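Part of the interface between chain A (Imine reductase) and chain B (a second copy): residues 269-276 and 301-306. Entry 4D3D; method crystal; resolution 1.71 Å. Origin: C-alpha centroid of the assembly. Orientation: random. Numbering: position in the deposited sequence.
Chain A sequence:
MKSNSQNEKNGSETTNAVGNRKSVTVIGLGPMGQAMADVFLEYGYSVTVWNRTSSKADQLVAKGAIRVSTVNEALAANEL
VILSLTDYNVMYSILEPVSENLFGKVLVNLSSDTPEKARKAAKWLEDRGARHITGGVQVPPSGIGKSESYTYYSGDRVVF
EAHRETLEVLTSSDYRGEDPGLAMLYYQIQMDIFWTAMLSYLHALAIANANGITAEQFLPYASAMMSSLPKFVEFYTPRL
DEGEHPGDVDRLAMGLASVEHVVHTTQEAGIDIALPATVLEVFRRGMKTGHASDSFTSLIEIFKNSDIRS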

# COMPACT_ATOMS: atom_id res chain seq x y z
N ALA A 269 6.63 18.19 -7.69
CA ALA A 269 7.67 17.95 -6.68
C ALA A 269 8.98 17.47 -7.26
O ALA A 269 9.96 17.24 -6.51
CB ALA A 269 7.16 16.98 -5.62
N GLY A 270 9.07 17.29 -8.58
CA GLY A 270 10.21 16.71 -9.25
C GLY A 270 10.50 15.24 -8.93
O GLY A 270 11.63 14.78 -9.07
N ILE A 271 9.48 14.50 -8.57
CA ILE A 271 9.62 13.08 -8.16
C ILE A 271 9.35 12.15 -9.35
O ILE A 271 8.56 12.49 -10.26
CB ILE A 271 8.74 12.85 -6.92
CG1 ILE A 271 9.18 13.69 -5.70
CG2 ILE A 271 8.59 11.34 -6.53
CD1 ILE A 271 10.66 13.66 -5.40
N ASP A 272 10.02 11.00 -9.39
CA ASP A 272 9.81 10.00 -10.44
C ASP A 272 8.34 9.64 -10.61
O ASP A 272 7.63 9.30 -9.67
CB ASP A 272 10.59 8.73 -10.13
CG ASP A 272 10.67 7.77 -11.31
OD1 ASP A 272 11.41 8.10 -12.29
OD2 ASP A 272 10.07 6.68 -11.21
N ILE A 273 7.89 9.71 -11.85
CA ILE A 273 6.50 9.52 -12.19
C ILE A 273 6.08 8.02 -12.45
O ILE A 273 4.86 7.73 -12.53
CB ILE A 273 6.22 10.32 -13.48
CG1 ILE A 273 4.82 10.69 -13.47
CG2 ILE A 273 6.66 9.62 -14.78
CD1 ILE A 273 4.66 11.83 -12.53
N ALA A 274 7.04 7.10 -12.59
CA ALA A 274 6.71 5.77 -13.09
C ALA A 274 5.65 5.06 -12.32
O ALA A 274 4.70 4.52 -12.94
CB ALA A 274 7.89 4.87 -13.16
N LEU A 275 5.73 5.10 -11.01
CA LEU A 275 4.76 4.35 -10.21
C LEU A 275 3.28 4.89 -10.32
O LEU A 275 2.36 4.15 -10.69
CB LEU A 275 5.21 4.22 -8.73
CG LEU A 275 4.39 3.29 -7.82
CD1 LEU A 275 4.37 1.86 -8.35
CD2 LEU A 275 4.91 3.30 -6.37
N PRO A 276 3.07 6.21 -10.02
CA PRO A 276 1.69 6.69 -10.20
C PRO A 276 1.22 6.70 -11.66
O PRO A 276 0.00 6.60 -11.91
CB PRO A 276 1.73 8.11 -9.57
CG PRO A 276 3.15 8.52 -9.66
CD PRO A 276 3.95 7.23 -9.43
N GLU B 301 15.97 7.24 -3.11
CA GLU B 301 16.89 7.96 -3.99
C GLU B 301 16.52 7.89 -5.42
O GLU B 301 16.77 8.89 -6.17
CB GLU B 301 18.35 7.50 -3.81
CG GLU B 301 18.82 7.59 -2.36
CD GLU B 301 18.68 8.99 -1.68
OE1 GLU B 301 18.83 10.02 -2.34
OE2 GLU B 301 18.41 9.04 -0.47
N ILE B 302 15.93 6.78 -5.89
CA ILE B 302 15.45 6.67 -7.20
C ILE B 302 14.23 7.60 -7.41
O ILE B 302 14.13 8.27 -8.45
CB ILE B 302 15.08 5.21 -7.56
CG1 ILE B 302 16.35 4.33 -7.54
CG2 ILE B 302 14.36 5.12 -8.89
CD1 ILE B 302 17.41 4.78 -8.51
N PHE B 303 13.30 7.62 -6.44
CA PHE B 303 12.12 8.46 -6.55
C PHE B 303 12.54 9.95 -6.57
O PHE B 303 11.92 10.76 -7.28
CB PHE B 303 11.16 8.16 -5.45
CG PHE B 303 10.49 6.81 -5.53
CD1 PHE B 303 10.06 6.30 -6.74
CD2 PHE B 303 10.28 6.03 -4.41
CE1 PHE B 303 9.44 5.09 -6.82
CE2 PHE B 303 9.65 4.77 -4.49
CZ PHE B 303 9.19 4.32 -5.69
N LYS B 304 13.59 10.29 -5.81
CA LYS B 304 14.01 11.67 -5.62
C LYS B 304 14.62 12.14 -6.89
O LYS B 304 14.45 13.31 -7.21
CB LYS B 304 15.08 11.85 -4.50
CG LYS B 304 14.55 11.66 -3.11
N ASN B 305 15.35 11.27 -7.58
CA ASN B 305 16.27 11.65 -8.65
C ASN B 305 15.23 11.92 -9.67
O ASN B 305 14.28 12.65 -9.37
CB ASN B 305 17.24 10.50 -9.04
N SER B 306 15.30 11.30 -10.84
CA SER B 306 14.17 11.37 -11.77
C SER B 306 13.02 12.20 -11.13
O SER B 306 12.24 12.92 -11.80
CB SER B 306 13.75 9.94 -12.15
OG SER B 306 13.04 9.85 -13.39
O HOH W 1 13.88 15.60 -7.77
O HOH W 2 9.76 10.94 -13.84

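Two direct hydrogen bonds anchor this contact, and both belong to Asp A272. Asp A272 N donates to Phe B303 O at 2.8 Å, with an N-H...O angle of 171°, so the bond is close to linear. The acceptor lies in the last turn of a helix that gives way to non-helical phi/psi at Asn B305, where carbonyl groups are commonly left without a partner from the following turn. Phe B303 O also lies 3.4 Å from Ile A271 CA, and the angle of 130° at the hydrogen fits a CA-H...O contact that supplements the N-H bond.

The second bond is made by the side chain. Ser B306 OG donates to Asp A272 OD1 across 2.6 Å, a short separation, and the CA-to-CB bond of Asp A272 points toward chain B. With chi1 at -167° (t), the carboxylate also serves its own chain: Asp A272 OD2 accepts from Ala A274 N at 3.4 Å and 148°, a weak capping bond ahead of the helix that follows. One residue thus ties the partner chain to the turn that leads into a helix in its own chain, and both carboxylate oxygens have further hydrogen bonds elsewhere in the structure.

Water extends the polar network. Water 1 lies 2.7 Å from Gly A270 O and 2.4 Å from Lys B304 O, and it can donate to both carbonyls, although it has more acceptors in reach than protons. Gly A270 O also comes within 3.4 Å of Asn B305 O and 3.4 Å of Ser B306 O; both pairs consist of two acceptors, so proximity here does not signify bonding. Gly A270 itself has a positive phi of 65°, a value that favours glycine, and closes the preceding helix with a Schellman motif. Water 2 accepts from Ile A273 N at 3.0 Å and donates weakly to Ser B306 OG at 3.5 Å, adding a bridge beside the direct serine-aspartate bond.

Apolar packing gathers around Phe B303. Asp A272 CB meets the edge of its ring, near the ring plane, 4.2 Å from Phe B303 CD1, while Leu A275 CD2 approaches Phe B303 CZ obliquely at 4.5 Å. Ile A271 CG2 lies 4.2 Å from Phe B303 CB, and Ile A271 CD1 reaches 3.9 Å from Lys B304 CA; the CA-to-CB bond of Ile A271 points sideways, but the end of the side chain comes nearer. The two stretches together bury 361 Å², with Phe B303 and Asp A272 covered almost equally, at 87 and 86 Å².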